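Local atomic coordinates of penicillin binding protein 2X (PDB entry 5U47), a protein that binds penicillin and probably acts as a divisome transpeptidase, forming the peptide cross-links between glycan strands of septal peptidoglycan. Residues 151-156 and 220-225; 247-252 and 256-261; 651-656 and 664-669; 687-692 and 696-701. The protein carries 1 engineered substitution. One frame throughout, in Å; residues are numbered along the deposited sequence.

Contacts 1 and 2 lie in the core, their centres about 10 Å apart; contacts 3 and 4, about 9 Å apart centre to centre, share one PASTA domain, and contact 2 lies about 32 and 36 Å from their centres. Contact 1 is a small apolar touch beside the start of helix 224-241; contact 2 is an extensive, backbone-bonded hairpin. The two meet where Thr221 OG1 reaches Ile258 O at 2.6 Å. Neither contact 3 nor contact 4 has a hydrogen bond between its own segments: buried contact 3 packs aliphatic and sulfur-bearing side chains round Phe666, partly exposed contact 4 valine on isoleucine. Backbone and side-chain polar groups join them, including a probable hydrogen bond between Leu652 O and Gly692 N, 2.6 Å.

Contact 1 of 4, residues 151-156 and 220-225; sequences SEFLGR and TTLSAP
Phe153 and Leu222 make the close part of this contact. The phenyl CE2 lies 3.7 Å from Leu222 CD1, and Phe153 CD2 is 3.9 Å from the same methyl, which approaches the ring obliquely. The two side chains run past one another in opposite directions. Thr220 adds its methyl at the edge of the ring, near the ring plane, with CG2 4.2 Å from Phe153 CE2. Phe153 spans the gap because its CG stands anti to the backbone N (chi1 168°), sending the ring out from helix 151-154 across a backbone separation of 10.4 Å between Phe153 CA and Leu222 CA. Thr220 turns its hydroxyl to a separate task: OG1 bonds to Tyr36 O and also takes a weak bond from Leu222 N. Leu176, Met388 and Thr261 also touch Phe153, so the ring sits in a buried, largely apolar setting. Away from this spot the segments diverge. Beyond Gly155, which leaves the helix with positive phi, Arg156 is partly exposed and pairs with Glu158, while Pro225, on the other segment, is exposed and touches Met572. Ser223 caps the start of helix 224-241. The contact thus packs the short helix 151-154 against the passage from strand 217-220 into the N-capped start of helix 224-241, whose neighbour, the hairpin of strands 245-252 and 258-264, belongs to the transpeptidase fold.

Contact 2 of 4, residues 247-252 and 256-261; sequences SATVVN and GEILAT
The flat ends of Asn252 and Glu257 lie side by side at the turn of this hairpin, their amide and carboxylate planes 33° apart and Asn252 ND2 3.7 Å from Glu257 OE1. Each group has firmer partners elsewhere: Asn252 OD1 takes the backbone N of Lys254, Glu257 OE1 meets Thr255 OG1, and Glu257 OE2 forms salt bridges with Arg38 and Lys439. On one face of the sheet stand Thr249, Val251, Ile258 and Thr261, with Leu420 of helix 416-427 touching Thr249 and Val251; on the other, Val250 touches Met543, and Ala260 touches Leu230 and Gln227. A classic beta bulge sets Leu259 and Ala260 together opposite Val250. Val250 O receives Leu259 N at 2.9 Å and, weakly, Ala260 N at 3.4 Å, while Val250 N gives to Ala260 O at 2.9 Å. Toward the turn, Asn252 N bonds nearly straight (168°) to Glu257 O at 2.9 Å, and Gly256 N closes it on Asn252 O at 2.8 Å. Thr249 OG1 and Thr261 OG1 are 2.8 Å apart, and Gln416 OE1 also bonds Thr249 OG1. Backbone bonds hold this hairpin, whose strand 258-264 is outermost in the transpeptidase sheet within this chain, and the two cationic partners would be expected to favour an ionised Glu257.

Contact 3 of 4, residues 651-656 and 664-669; sequences ELPDMY and ETFAKW
The hydrophobic interior of a PASTA domain, between its helix 660-670 and the loop that leads into it, is the setting of this contact. Phe666 comes from the helix and three loop residues gather round its ring, all obliquely. Leu652 uses one methyl: CD1 is 3.8 Å from Phe666 CZ and 4.0 Å from Phe666 CE2, the two side chains crossing at about a right angle. Pro653 touches more distantly, its CD 4.4 Å from Phe666 CZ. Met655 comes in further along the ring, where its CE lies 4.0 Å from Phe666 CD2 and its SD 5.1 Å from the ring centroid, 47° off the normal, a Met-aromatic contact. The bend at the end of the methionine chain (chi3 65°) turns that methyl onto the ring. Around the group, Leu643 and Ile672 touch Phe666, Ile701 touches Leu652, and Ile703 touches Met655. The loop has its own brace: Asp654 OD1 accepts Tyr656 N at 3.1 Å, an Asx turn in which the donor comes from the anti side, 29° out of the carboxylate plane. No hydrogen bond crosses from loop to helix here, so the link between them depends on dispersion and burial of carbon and sulfur, while the Asp654 carboxylate is taken up by backbone N-H groups, one in its own loop and one, through OD2, at Lys459.

Contact 4 of 4, residues 687-692 and 696-701; sequences QSVAAG and SKTKKI
Val689 lays its CG2 methyl against Ile701, 4.1 Å from CG1, while the same methyl sits 3.7 Å from Lys700 O; the Val689 and Ile701 side chains cross at about a right angle. Both belong to the PASTA domain, where the loop after strand 683-687 runs back toward strand 700-706, its antiparallel neighbour in a small mixed sheet. Leu652 touches both Val689 and Ile701 and so extends the apolar patch. Next to it, Ser688 OG lies 3.7 Å from Ile701 CG2, yet this hydroxyl is chiefly engaged in a hydrogen bond with Thr702 N. The other valine methyl, Val689 CG1, comes within 4.3 Å of Thr698 OG1, which bonds Ala694 O. Ser688 and Lys700 are exposed, whereas Ile701 is buried. Gln687 ties this loop to residues 653-655: its OE1 accepts Met655 N and its amide nitrogen bonds Pro653 O. That same NE2 also braces its own loop, reaching Val689 O at 2.9 Å with an N-H...O angle of 165°, the carbonyl oxygen lying in the plane of the Gln687 amide and the donor nearly along the C=O axis.

Contact 1 of 4, residues 151-156 and 220-225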
loop_
_atom_site.group_PDB
_atom_site.type_symbol
_atom_site.label_atom_id
_atom_site.label_comp_id
_atom_site.label_asym_id
_atom_site.label_seq_id
_atom_site.Cartn_x
_atom_site.Cartn_y
_atom_site.Cartn_z
ATOM N N SER A 151 -2.870 10.309 -1.274
ATOM C CA SER A 151 -2.120 10.700 -2.463
ATOM C C SER A 151 -0.870 9.885 -2.720
ATOM O O SER A 151 -0.673 9.369 -3.837
ATOM C CB SER A 151 -1.821 12.201 -2.430
ATOM O OG SER A 151 -3.034 12.926 -2.532
ATOM N N GLU A 152 -0.028 9.756 -1.703
ATOM C CA GLU A 152 1.174 8.943 -1.853
ATOM C C GLU A 152 0.841 7.467 -2.156
ATOM O O GLU A 152 1.527 6.824 -2.939
ATOM C CB GLU A 152 2.108 9.090 -0.641
ATOM C CG GLU A 152 2.805 10.450 -0.590
ATOM C CD GLU A 152 1.937 11.625 -0.153
ATOM O OE1 GLU A 152 0.751 11.464 0.311
ATOM O OE2 GLU A 152 2.473 12.749 -0.268
ATOM N N PHE A 153 -0.222 6.953 -1.553
ATOM C CA PHE A 153 -0.635 5.573 -1.839
ATOM C C PHE A 153 -1.036 5.380 -3.324
ATOM O O PHE A 153 -0.561 4.440 -3.996
ATOM C CB PHE A 153 -1.767 5.193 -0.913
ATOM C CG PHE A 153 -2.464 3.920 -1.288
ATOM C CD1 PHE A 153 -1.905 2.688 -0.975
ATOM C CD2 PHE A 153 -3.688 3.959 -1.940
ATOM C CE1 PHE A 153 -2.565 1.513 -1.314
ATOM C CE2 PHE A 153 -4.364 2.784 -2.271
ATOM C CZ PHE A 153 -3.794 1.564 -1.956
ATOM N N LEU A 154 -1.889 6.272 -3.821
ATOM C CA LEU A 154 -2.367 6.187 -5.207
ATOM C C LEU A 154 -1.270 6.409 -6.223
ATOM O O LEU A 154 -1.200 5.712 -7.221
ATOM C CB LEU A 154 -3.484 7.202 -5.463
ATOM C CG LEU A 154 -4.792 6.985 -4.719
ATOM C CD1 LEU A 154 -5.721 8.167 -4.941
ATOM C CD2 LEU A 154 -5.446 5.688 -5.153
ATOM N N GLY A 155 -0.408 7.379 -5.966
ATOM C CA GLY A 155 0.607 7.722 -6.927
ATOM C C GLY A 155 0.001 8.466 -8.107
ATOM O O GLY A 155 -1.161 8.898 -8.069
ATOM N N ARG A 156 0.805 8.610 -9.158
ATOM C CA ARG A 156 0.427 9.351 -10.369
ATOM C C ARG A 156 0.735 8.578 -11.648
ATOM O O ARG A 156 1.742 7.869 -11.718
ATOM C CB ARG A 156 1.226 10.663 -10.439
ATOM C CG ARG A 156 0.769 11.767 -9.485
ATOM C CD ARG A 156 -0.491 12.479 -9.960
ATOM N NE ARG A 156 -0.230 13.188 -11.221
ATOM C CZ ARG A 156 -1.053 14.064 -11.812
ATOM N NH1 ARG A 156 -2.223 14.393 -11.277
ATOM N NH2 ARG A 156 -0.686 14.627 -12.959
ATOM N N THR A 220 -9.599 -0.933 -4.796
ATOM C CA THR A 220 -8.753 -1.026 -3.638
ATOM C C THR A 220 -9.589 -1.382 -2.418
ATOM O O THR A 220 -10.839 -1.394 -2.465
ATOM C CB THR A 220 -7.989 0.283 -3.373
ATOM O OG1 THR A 220 -8.904 1.324 -3.017
ATOM C CG2 THR A 220 -7.188 0.681 -4.583
ATOM N N THR A 221 -8.898 -1.682 -1.321
ATOM C CA THR A 221 -9.554 -2.008 -0.057
ATOM C C THR A 221 -9.974 -0.763 0.706
ATOM O O THR A 221 -10.679 -0.857 1.715
ATOM C CB THR A 221 -8.593 -2.819 0.849
ATOM O OG1 THR A 221 -7.360 -2.119 0.955
ATOM C CG2 THR A 221 -8.350 -4.175 0.258
ATOM N N LEU A 222 -9.529 0.408 0.246
ATOM C CA LEU A 222 -9.839 1.669 0.933
ATOM C C LEU A 222 -11.336 1.977 1.000
ATOM O O LEU A 222 -12.094 1.597 0.136
ATOM C CB LEU A 222 -9.153 2.866 0.270
ATOM C CG LEU A 222 -7.636 2.948 0.123
ATOM C CD1 LEU A 222 -7.291 4.274 -0.545
ATOM C CD2 LEU A 222 -6.894 2.815 1.438
ATOM N N SER A 223 -11.726 2.625 2.093
ATOM C CA SER A 223 -13.062 3.135 2.302
ATOM C C SER A 223 -12.956 4.632 2.129
ATOM O O SER A 223 -12.363 5.311 2.990
ATOM C CB SER A 223 -13.513 2.830 3.714
ATOM O OG SER A 223 -14.702 3.530 4.036
ATOM N N ALA A 224 -13.484 5.161 1.025
ATOM C CA ALA A 224 -13.413 6.612 0.810
ATOM C C ALA A 224 -13.934 7.458 1.970
ATOM O O ALA A 224 -13.266 8.431 2.349
ATOM C CB ALA A 224 -14.045 7.024 -0.522
ATOM N N PRO A 225 -15.102 7.096 2.566
ATOM C CA PRO A 225 -15.591 7.879 3.710
ATOM C C PRO A 225 -14.613 7.901 4.881
ATOM O O PRO A 225 -14.349 8.962 5.467
ATOM C CB PRO A 225 -16.891 7.148 4.123
ATOM C CG PRO A 225 -17.329 6.410 2.895
ATOM C CD PRO A 225 -16.085 6.092 2.122
#

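Contact 2 of 4, residues 247-252 and 256-261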
loop_
_atom_site.group_PDB
_atom_site.type_symbol
_atom_site.label_atom_id
_atom_site.label_comp_id
_atom_site.label_asym_id
_atom_site.label_seq_id
_atom_site.Cartn_x
_atom_site.Cartn_y
_atom_site.Cartn_z
ATOM N N SER A 247 2.425 9.416 9.728
ATOM C CA SER A 247 1.681 8.426 8.993
ATOM C C SER A 247 0.565 7.888 9.873
ATOM O O SER A 247 0.644 7.944 11.092
ATOM C CB SER A 247 2.585 7.285 8.560
ATOM O OG SER A 247 3.018 6.567 9.697
ATOM N N ALA A 248 -0.467 7.371 9.228
ATOM C CA ALA A 248 -1.600 6.741 9.902
ATOM C C ALA A 248 -2.237 5.741 8.967
ATOM O O ALA A 248 -2.504 6.080 7.790
ATOM C CB ALA A 248 -2.615 7.767 10.301
ATOM N N THR A 249 -2.498 4.535 9.479
ATOM C CA THR A 249 -3.132 3.493 8.715
ATOM C C THR A 249 -4.130 2.726 9.566
ATOM O O THR A 249 -3.861 2.411 10.730
ATOM C CB THR A 249 -2.075 2.517 8.140
ATOM O OG1 THR A 249 -1.215 3.229 7.244
ATOM C CG2 THR A 249 -2.715 1.390 7.369
ATOM N N VAL A 250 -5.283 2.438 8.974
ATOM C CA VAL A 250 -6.321 1.636 9.616
ATOM C C VAL A 250 -6.422 0.308 8.852
ATOM O O VAL A 250 -6.527 0.296 7.622
ATOM C CB VAL A 250 -7.681 2.342 9.582
ATOM C CG1 VAL A 250 -8.773 1.472 10.240
ATOM C CG2 VAL A 250 -7.593 3.692 10.258
ATOM N N VAL A 251 -6.436 -0.798 9.585
ATOM C CA VAL A 251 -6.485 -2.137 8.999
ATOM C C VAL A 251 -7.589 -2.948 9.638
ATOM O O VAL A 251 -7.847 -2.829 10.850
ATOM C CB VAL A 251 -5.142 -2.880 9.242
ATOM C CG1 VAL A 251 -5.169 -4.303 8.709
ATOM C CG2 VAL A 251 -3.980 -2.114 8.594
ATOM N N ASN A 252 -8.235 -3.777 8.827
ATOM C CA ASN A 252 -9.248 -4.713 9.313
ATOM C C ASN A 252 -8.465 -5.810 10.033
ATOM O O ASN A 252 -7.656 -6.525 9.429
ATOM C CB ASN A 252 -10.069 -5.286 8.149
ATOM C CG ASN A 252 -11.140 -6.260 8.610
ATOM O OD1 ASN A 252 -10.897 -7.129 9.452
ATOM N ND2 ASN A 252 -12.334 -6.113 8.061
ATOM N N GLY A 256 -6.797 -8.226 7.316
ATOM C CA GLY A 256 -5.566 -7.604 6.831
ATOM C C GLY A 256 -5.775 -6.514 5.780
ATOM O O GLY A 256 -4.803 -5.937 5.279
ATOM N N GLU A 257 -7.028 -6.231 5.429
ATOM C CA GLU A 257 -7.335 -5.196 4.432
ATOM C C GLU A 257 -6.990 -3.821 4.949
ATOM O O GLU A 257 -7.331 -3.489 6.098
ATOM C CB GLU A 257 -8.828 -5.189 4.101
ATOM C CG GLU A 257 -9.369 -6.395 3.359
ATOM C CD GLU A 257 -10.889 -6.390 3.416
ATOM O OE1 GLU A 257 -11.440 -6.767 4.502
ATOM O OE2 GLU A 257 -11.517 -5.968 2.407
ATOM N N ILE A 258 -6.334 -3.019 4.114
ATOM C CA ILE A 258 -5.996 -1.633 4.460
ATOM C C ILE A 258 -7.211 -0.749 4.110
ATOM O O ILE A 258 -7.501 -0.524 2.944
ATOM C CB ILE A 258 -4.718 -1.176 3.748
ATOM C CG1 ILE A 258 -3.536 -2.029 4.251
ATOM C CG2 ILE A 258 -4.470 0.307 3.983
ATOM C CD1 ILE A 258 -2.266 -1.911 3.421
ATOM N N LEU A 259 -7.879 -0.239 5.138
ATOM C CA LEU A 259 -9.108 0.545 4.986
ATOM C C LEU A 259 -8.857 2.028 4.807
ATOM O O LEU A 259 -9.678 2.724 4.220
ATOM C CB LEU A 259 -10.028 0.300 6.170
ATOM C CG LEU A 259 -10.409 -1.170 6.376
ATOM C CD1 LEU A 259 -11.262 -1.376 7.617
ATOM C CD2 LEU A 259 -11.139 -1.682 5.163
ATOM N N ALA A 260 -7.745 2.516 5.337
ATOM C CA ALA A 260 -7.371 3.890 5.130
ATOM C C ALA A 260 -5.895 4.056 5.393
ATOM O O ALA A 260 -5.339 3.410 6.280
ATOM C CB ALA A 260 -8.182 4.808 6.031
ATOM N N THR A 261 -5.234 4.907 4.617
ATOM C CA THR A 261 -3.806 5.108 4.832
ATOM C C THR A 261 -3.396 6.477 4.343
ATOM O O THR A 261 -3.810 6.904 3.277
ATOM C CB THR A 261 -2.964 3.988 4.173
ATOM O OG1 THR A 261 -1.594 4.116 4.565
ATOM C CG2 THR A 261 -3.083 3.979 2.664
#

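Contact 3 of 4, residues 651-656 and 664-669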
loop_
_atom_site.group_PDB
_atom_site.type_symbol
_atom_site.label_atom_id
_atom_site.label_comp_id
_atom_site.label_asym_id
_atom_site.label_seq_id
_atom_site.Cartn_x
_atom_site.Cartn_y
_atom_site.Cartn_z
ATOM N N GLU A 651 15.947 -24.620 5.738
ATOM C CA GLU A 651 15.233 -24.669 7.027
ATOM C C GLU A 651 13.725 -24.888 6.864
ATOM O O GLU A 651 13.117 -24.376 5.922
ATOM C CB GLU A 651 15.459 -23.370 7.804
ATOM C CG GLU A 651 16.889 -23.153 8.285
ATOM C CD GLU A 651 17.049 -21.882 9.126
ATOM O OE1 GLU A 651 16.181 -20.984 9.059
ATOM O OE2 GLU A 651 18.059 -21.773 9.859
ATOM N N LEU A 652 13.134 -25.638 7.801
ATOM C CA LEU A 652 11.711 -25.927 7.791
ATOM C C LEU A 652 10.914 -24.638 7.976
ATOM O O LEU A 652 11.195 -23.865 8.897
ATOM C CB LEU A 652 11.346 -26.870 8.940
ATOM C CG LEU A 652 9.909 -27.397 8.981
ATOM C CD1 LEU A 652 9.613 -28.244 7.749
ATOM C CD2 LEU A 652 9.729 -28.225 10.240
ATOM N N PRO A 653 9.944 -24.378 7.096
ATOM C CA PRO A 653 9.111 -23.189 7.264
ATOM C C PRO A 653 8.083 -23.296 8.380
ATOM O O PRO A 653 7.858 -24.366 8.901
ATOM C CB PRO A 653 8.314 -23.125 5.951
ATOM C CG PRO A 653 9.051 -23.987 4.987
ATOM C CD PRO A 653 9.752 -25.024 5.787
ATOM N N ASP A 654 7.467 -22.157 8.704
ATOM C CA ASP A 654 6.291 -22.086 9.581
ATOM C C ASP A 654 5.227 -22.440 8.538
ATOM O O ASP A 654 5.026 -21.708 7.573
ATOM C CB ASP A 654 6.127 -20.676 10.156
ATOM C CG ASP A 654 4.774 -20.429 10.816
ATOM O OD1 ASP A 654 3.884 -21.309 10.792
ATOM O OD2 ASP A 654 4.598 -19.296 11.350
ATOM N N MET A 655 4.598 -23.600 8.709
ATOM C CA MET A 655 3.672 -24.113 7.723
ATOM C C MET A 655 2.216 -23.845 8.089
ATOM O O MET A 655 1.303 -24.369 7.431
ATOM C CB MET A 655 3.930 -25.623 7.537
ATOM C CG MET A 655 5.336 -25.956 7.042
ATOM S SD MET A 655 5.741 -27.717 7.163
ATOM C CE MET A 655 4.586 -28.396 6.000
ATOM N N TYR A 656 1.986 -23.010 9.105
ATOM C CA TYR A 656 0.623 -22.726 9.521
ATOM C C TYR A 656 -0.183 -22.157 8.346
ATOM O O TYR A 656 0.272 -21.254 7.631
ATOM C CB TYR A 656 0.565 -21.773 10.711
ATOM C CG TYR A 656 -0.831 -21.710 11.295
ATOM C CD1 TYR A 656 -1.823 -20.909 10.725
ATOM C CD2 TYR A 656 -1.172 -22.486 12.377
ATOM C CE1 TYR A 656 -3.110 -20.877 11.242
ATOM C CE2 TYR A 656 -2.449 -22.457 12.905
ATOM C CZ TYR A 656 -3.410 -21.657 12.328
ATOM O OH TYR A 656 -4.667 -21.654 12.851
ATOM N N GLU A 664 2.062 -31.640 0.761
ATOM C CA GLU A 664 2.463 -32.821 -0.043
ATOM C C GLU A 664 3.535 -32.489 -1.086
ATOM O O GLU A 664 4.466 -33.261 -1.293
ATOM C CB GLU A 664 1.260 -33.444 -0.768
ATOM C CG GLU A 664 0.230 -34.111 0.139
ATOM C CD GLU A 664 -0.890 -34.807 -0.634
ATOM O OE1 GLU A 664 -2.076 -34.652 -0.255
ATOM O OE2 GLU A 664 -0.592 -35.505 -1.634
ATOM N N THR A 665 3.386 -31.350 -1.753
ATOM C CA THR A 665 4.334 -30.940 -2.777
ATOM C C THR A 665 5.702 -30.701 -2.132
ATOM O O THR A 665 6.717 -31.208 -2.596
ATOM C CB THR A 665 3.863 -29.673 -3.504
ATOM O OG1 THR A 665 2.594 -29.934 -4.119
ATOM C CG2 THR A 665 4.858 -29.251 -4.565
ATOM N N PHE A 666 5.699 -29.938 -1.051
ATOM C CA PHE A 666 6.897 -29.658 -0.283
ATOM C C PHE A 666 7.601 -30.928 0.178
ATOM O O PHE A 666 8.836 -31.052 0.074
ATOM C CB PHE A 666 6.519 -28.802 0.947
ATOM C CG PHE A 666 7.536 -28.855 2.048
ATOM C CD1 PHE A 666 8.797 -28.316 1.871
ATOM C CD2 PHE A 666 7.248 -29.493 3.244
ATOM C CE1 PHE A 666 9.755 -28.398 2.882
ATOM C CE2 PHE A 666 8.192 -29.568 4.267
ATOM C CZ PHE A 666 9.447 -29.022 4.078
ATOM N N ALA A 667 6.812 -31.870 0.691
ATOM C CA ALA A 667 7.359 -33.104 1.229
ATOM C C ALA A 667 8.011 -33.927 0.132
ATOM O O ALA A 667 9.058 -34.537 0.343
ATOM C CB ALA A 667 6.274 -33.903 1.925
ATOM N N LYS A 668 7.363 -33.955 -1.026
ATOM C CA LYS A 668 7.893 -34.661 -2.174
ATOM C C LYS A 668 9.185 -33.980 -2.645
ATOM O O LYS A 668 10.156 -34.663 -2.924
ATOM C CB LYS A 668 6.880 -34.705 -3.308
ATOM C CG LYS A 668 7.310 -35.561 -4.503
ATOM C CD LYS A 668 6.407 -35.342 -5.716
ATOM C CE LYS A 668 6.600 -33.948 -6.327
ATOM N NZ LYS A 668 5.613 -33.645 -7.405
ATOM N N TRP A 669 9.199 -32.646 -2.720
ATOM C CA TRP A 669 10.411 -31.929 -3.148
ATOM C C TRP A 669 11.609 -32.187 -2.244
ATOM O O TRP A 669 12.731 -32.338 -2.727
ATOM C CB TRP A 669 10.192 -30.405 -3.208
ATOM C CG TRP A 669 9.331 -29.915 -4.333
ATOM C CD1 TRP A 669 9.078 -30.552 -5.517
ATOM C CD2 TRP A 669 8.746 -28.616 -4.448
ATOM N NE1 TRP A 669 8.295 -29.756 -6.324
ATOM C CE2 TRP A 669 8.086 -28.560 -5.695
ATOM C CE3 TRP A 669 8.676 -27.507 -3.599
ATOM C CZ2 TRP A 669 7.386 -27.440 -6.119
ATOM C CZ3 TRP A 669 7.973 -26.382 -4.027
ATOM C CH2 TRP A 669 7.342 -26.365 -5.275
#

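Contact 4 of 4, residues 687-692 and 696-701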
loop_
_atom_site.group_PDB
_atom_site.type_symbol
_atom_site.label_atom_id
_atom_site.label_comp_id
_atom_site.label_asym_id
_atom_site.label_seq_id
_atom_site.Cartn_x
_atom_site.Cartn_y
_atom_site.Cartn_z
ATOM N N GLN A 687 2.351 -28.339 13.564
ATOM C CA GLN A 687 3.445 -29.117 12.967
ATOM C C GLN A 687 4.275 -29.631 14.148
ATOM O O GLN A 687 4.470 -28.913 15.114
ATOM C CB GLN A 687 4.265 -28.273 11.986
ATOM C CG GLN A 687 4.958 -27.055 12.571
ATOM C CD GLN A 687 5.496 -26.163 11.474
ATOM O OE1 GLN A 687 4.736 -25.448 10.840
ATOM N NE2 GLN A 687 6.803 -26.189 11.254
ATOM N N SER A 688 4.718 -30.883 14.075
ATOM C CA SER A 688 5.446 -31.528 15.186
ATOM C C SER A 688 6.920 -31.140 15.236
ATOM O O SER A 688 7.585 -31.391 16.232
ATOM C CB SER A 688 5.315 -33.054 15.095
ATOM O OG SER A 688 6.000 -33.558 13.945
ATOM N N VAL A 689 7.430 -30.555 14.156
ATOM C CA VAL A 689 8.812 -30.071 14.121
ATOM C C VAL A 689 8.754 -28.548 13.951
ATOM O O VAL A 689 8.085 -28.056 13.046
ATOM C CB VAL A 689 9.600 -30.698 12.967
ATOM C CG1 VAL A 689 11.030 -30.164 12.955
ATOM C CG2 VAL A 689 9.592 -32.227 13.107
ATOM N N ALA A 690 9.467 -27.827 14.806
ATOM C CA ALA A 690 9.437 -26.362 14.802
ATOM C C ALA A 690 10.053 -25.737 13.556
ATOM O O ALA A 690 10.997 -26.281 12.970
ATOM C CB ALA A 690 10.129 -25.822 16.037
ATOM N N ALA A 691 9.497 -24.589 13.153
ATOM C CA ALA A 691 9.998 -23.857 12.011
ATOM C C ALA A 691 11.452 -23.494 12.276
ATOM O O ALA A 691 11.825 -23.188 13.408
ATOM C CB ALA A 691 9.175 -22.601 11.789
ATOM N N GLY A 692 12.279 -23.567 11.240
ATOM C CA GLY A 692 13.694 -23.210 11.380
ATOM C C GLY A 692 14.660 -24.372 11.593
ATOM O O GLY A 692 15.871 -24.169 11.555
ATOM N N SER A 696 17.898 -30.980 6.328
ATOM C CA SER A 696 18.818 -32.115 6.218
ATOM C C SER A 696 18.671 -33.135 7.344
ATOM O O SER A 696 19.044 -34.289 7.173
ATOM C CB SER A 696 20.269 -31.627 6.185
ATOM O OG SER A 696 20.613 -30.986 7.406
ATOM N N LYS A 697 18.170 -32.717 8.498
ATOM C CA LYS A 697 17.950 -33.672 9.589
ATOM C C LYS A 697 16.466 -33.979 9.854
ATOM O O LYS A 697 16.155 -34.763 10.746
ATOM C CB LYS A 697 18.646 -33.231 10.875
ATOM C CG LYS A 697 17.955 -32.154 11.677
ATOM C CD LYS A 697 18.543 -32.107 13.087
ATOM C CE LYS A 697 17.663 -31.315 14.046
ATOM N NZ LYS A 697 18.139 -31.490 15.455
ATOM N N THR A 698 15.570 -33.392 9.059
ATOM C CA THR A 698 14.147 -33.586 9.230
ATOM C C THR A 698 13.673 -34.691 8.279
ATOM O O THR A 698 13.647 -34.492 7.061
ATOM C CB THR A 698 13.407 -32.258 8.956
ATOM O OG1 THR A 698 13.889 -31.244 9.865
ATOM C CG2 THR A 698 11.902 -32.426 9.143
ATOM N N LYS A 699 13.305 -35.848 8.833
ATOM C CA LYS A 699 12.880 -36.997 8.019
ATOM C C LYS A 699 11.386 -37.213 8.069
ATOM O O LYS A 699 10.796 -37.724 7.114
ATOM C CB LYS A 699 13.536 -38.288 8.530
ATOM C CG LYS A 699 15.040 -38.221 8.776
ATOM C CD LYS A 699 15.821 -37.770 7.550
ATOM C CE LYS A 699 17.319 -37.816 7.814
ATOM N NZ LYS A 699 18.100 -37.377 6.625
ATOM N N LYS A 700 10.789 -36.834 9.198
ATOM C CA LYS A 700 9.372 -37.037 9.448
ATOM C C LYS A 700 8.741 -35.847 10.159
ATOM O O LYS A 700 9.366 -35.226 11.019
ATOM C CB LYS A 700 9.178 -38.243 10.375
ATOM C CG LYS A 700 9.736 -39.559 9.866
ATOM C CD LYS A 700 9.498 -40.678 10.877
ATOM C CE LYS A 700 10.085 -41.988 10.394
ATOM N NZ LYS A 700 9.649 -43.115 11.267
ATOM N N ILE A 701 7.498 -35.544 9.796
ATOM C CA ILE A 701 6.750 -34.518 10.475
ATOM C C ILE A 701 5.307 -34.982 10.605
ATOM O O ILE A 701 4.754 -35.608 9.691
ATOM C CB ILE A 701 6.736 -33.176 9.718
ATOM C CG1 ILE A 701 8.143 -32.710 9.329
ATOM C CG2 ILE A 701 6.060 -32.112 10.568
ATOM C CD1 ILE A 701 8.144 -31.494 8.416
#